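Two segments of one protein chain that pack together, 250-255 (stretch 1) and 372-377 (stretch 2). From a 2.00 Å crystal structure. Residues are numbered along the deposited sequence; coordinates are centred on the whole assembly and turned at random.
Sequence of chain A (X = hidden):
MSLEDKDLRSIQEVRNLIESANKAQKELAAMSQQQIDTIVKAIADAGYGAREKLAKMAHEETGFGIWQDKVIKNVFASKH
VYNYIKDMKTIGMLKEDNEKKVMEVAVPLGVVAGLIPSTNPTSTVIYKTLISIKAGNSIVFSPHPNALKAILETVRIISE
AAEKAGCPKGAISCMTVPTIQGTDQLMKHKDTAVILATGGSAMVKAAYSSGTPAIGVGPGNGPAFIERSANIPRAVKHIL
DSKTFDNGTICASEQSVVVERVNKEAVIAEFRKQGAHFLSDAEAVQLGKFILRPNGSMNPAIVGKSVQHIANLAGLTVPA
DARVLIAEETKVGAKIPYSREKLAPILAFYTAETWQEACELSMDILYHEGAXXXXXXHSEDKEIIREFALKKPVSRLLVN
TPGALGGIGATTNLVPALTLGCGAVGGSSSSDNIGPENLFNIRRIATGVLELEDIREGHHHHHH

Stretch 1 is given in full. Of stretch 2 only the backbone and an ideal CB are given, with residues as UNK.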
# COMPACT_ATOMS: atom_id res chain seq x y z
N ILE A 250 9.02 -2.63 23.27
CA ILE A 250 9.19 -2.21 21.88
C ILE A 250 9.54 -3.43 21.03
O ILE A 250 10.39 -4.23 21.40
CB ILE A 250 10.25 -1.06 21.79
CG1 ILE A 250 9.71 0.20 22.51
CG2 ILE A 250 10.60 -0.72 20.33
CD1 ILE A 250 10.71 1.33 22.61
N CYS A 251 8.86 -3.57 19.88
CA CYS A 251 8.98 -4.74 18.98
C CYS A 251 10.29 -4.87 18.21
O CYS A 251 10.64 -5.96 17.74
CB CYS A 251 7.83 -4.70 17.96
SG CYS A 251 7.76 -3.11 17.11
N ALA A 252 11.03 -3.77 18.06
CA ALA A 252 12.33 -3.78 17.39
C ALA A 252 13.50 -4.20 18.32
O ALA A 252 14.64 -4.35 17.88
CB ALA A 252 12.59 -2.44 16.73
N SER A 253 13.19 -4.45 19.59
CA SER A 253 14.17 -4.96 20.55
C SER A 253 14.51 -6.43 20.26
O SER A 253 13.72 -7.16 19.64
CB SER A 253 13.68 -4.76 21.99
OG SER A 253 12.60 -5.61 22.32
N GLU A 254 15.71 -6.82 20.68
CA GLU A 254 16.33 -8.12 20.44
C GLU A 254 15.54 -9.25 21.09
O GLU A 254 14.95 -9.06 22.13
CB GLU A 254 17.76 -8.13 21.03
CG GLU A 254 18.72 -7.07 20.49
CD GLU A 254 18.56 -5.65 21.07
OE1 GLU A 254 17.68 -5.41 21.92
OE2 GLU A 254 19.33 -4.77 20.66
N GLN A 255 15.55 -10.44 20.48
CA GLN A 255 14.88 -11.60 21.07
C GLN A 255 15.82 -12.79 21.29
O GLN A 255 15.56 -13.70 22.09
CB GLN A 255 13.66 -11.99 20.24
CG GLN A 255 12.52 -10.97 20.32
CD GLN A 255 11.91 -10.90 21.70
OE1 GLN A 255 11.89 -11.89 22.43
NE2 GLN A 255 11.38 -9.73 22.08
N UNK A 372 10.50 -9.95 7.95
CA UNK A 372 10.00 -8.63 7.63
C UNK A 372 10.22 -7.55 8.68
O UNK A 372 10.15 -6.38 8.35
CB UNK A 372 8.50 -8.74 7.35
N UNK A 373 10.45 -7.92 9.93
CA UNK A 373 10.62 -6.89 10.96
C UNK A 373 12.10 -6.44 11.07
O UNK A 373 12.59 -5.71 10.20
CB UNK A 373 10.13 -7.42 12.31
N UNK A 374 12.79 -6.90 12.11
CA UNK A 374 14.12 -6.40 12.48
C UNK A 374 15.12 -7.55 12.70
O UNK A 374 14.73 -8.64 13.13
CB UNK A 374 14.02 -5.55 13.75
N UNK A 375 16.39 -7.31 12.36
CA UNK A 375 17.53 -8.11 12.79
C UNK A 375 18.63 -7.10 13.15
O UNK A 375 18.71 -6.04 12.55
CB UNK A 375 17.98 -9.10 11.71
N UNK A 376 19.45 -7.43 14.14
CA UNK A 376 20.52 -6.54 14.61
C UNK A 376 21.86 -7.26 14.41
O UNK A 376 21.95 -8.47 14.59
CB UNK A 376 20.32 -6.15 16.08
N UNK A 377 22.88 -6.54 13.95
CA UNK A 377 24.20 -7.11 13.82
C UNK A 377 25.24 -6.15 14.41
O UNK A 377 25.18 -4.93 14.21
CB UNK A 377 24.51 -7.42 12.35

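Position 372 has a phi of 89° and a psi of -21°. A positive phi brings a beta carbon close to its own backbone and by itself favours glycine, though asparagine is sometimes tolerated. Stretch 1 offers nothing within reach here. The residue is Gly 372.

At position 373 the chain turns a corner, and CA-to-CB points toward stretch 1, yet no atom of that stretch lies within 5.5 Å of the ideal CB. A small side chain would leave this gap unfilled; a long or ring-bearing one could cross it. What waits on the far side is the thiol of Cys 251, its chi1 in the p rotamer, and the carbonyl of the same residue. A polar ring, an amide or a flexible thioether such as methionine could all be considered. The deposited residue is His 373. With chi1 in t, its ring reaches across until NE2 lies 3.2 Å from SG of Cys 251. The sulfur sits at the ring edge, 4.2 Å from SG to the centroid of the imidazole, while O of Cys 251 lies over one face. The ring also approaches Ala 252, with CE1 of His 373 4.3 Å from its CB.

Position 374 again points toward stretch 1, but at closer range: its ideal CB is 4.3 Å from O of Ala 252. The extended backbone, at -130°/147°, suits beta-branched residues, and the nearby methyl of Ala 252 favours a compact side chain; valine, threonine or serine would be reasonable. It is Thr 374. Its OG1 packs 3.7 Å from CB of Ala 252 and also hydrogen-bonds ND1 of His 373 at 2.7 Å, where either atom could be the donor. This bond ties one side of the imidazole to its neighbour while NE2 is directed to the cysteine.

At position 375 the strand alternation turns CA-to-CB away from stretch 1, which therefore sets little constraint; many strand-forming residues would do. Leu 375 makes no contact with it.

Position 376 points toward stretch 1 once more. Its ideal CB is 4.8 Å from CG of Glu 254, so the visible neighbour is the aliphatic part of an acidic side chain, which suits isoleucine, leucine, valine or methionine. Ile 376 fills the place: CD1 lies 3.7 Å from CG of Glu 254 and 4.1 Å from O of Ala 252. The carboxylate of Glu 254 is hydrogen-bonded elsewhere in the structure.

Position 377 is extended and out of reach of stretch 1, so a beta-branched residue is plausible from the backbone alone. It is Ile 377.

Stretch 2 372-377: GHTLII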
# COMPACT_ATOMS: atom_id res chain seq x y z
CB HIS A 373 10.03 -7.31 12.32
CG HIS A 373 9.57 -6.16 13.17
ND1 HIS A 373 10.34 -5.03 13.37
CD2 HIS A 373 8.43 -5.96 13.86
CE1 HIS A 373 9.68 -4.18 14.14
NE2 HIS A 373 8.52 -4.71 14.45
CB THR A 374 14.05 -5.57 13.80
OG1 THR A 374 13.00 -4.61 13.71
CG2 THR A 374 15.34 -4.82 14.06
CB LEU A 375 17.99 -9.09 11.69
CG LEU A 375 19.23 -9.96 11.94
CD1 LEU A 375 19.11 -11.32 11.34
CD2 LEU A 375 20.50 -9.30 11.40
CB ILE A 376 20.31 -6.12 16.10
CG1 ILE A 376 18.90 -5.57 16.35
CG2 ILE A 376 21.38 -5.10 16.54
CD1 ILE A 376 17.88 -6.60 16.88
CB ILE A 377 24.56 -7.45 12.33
CG1 ILE A 377 25.89 -8.24 12.26
CG2 ILE A 377 24.60 -6.19 11.47
CD1 ILE A 377 26.34 -8.69 10.86
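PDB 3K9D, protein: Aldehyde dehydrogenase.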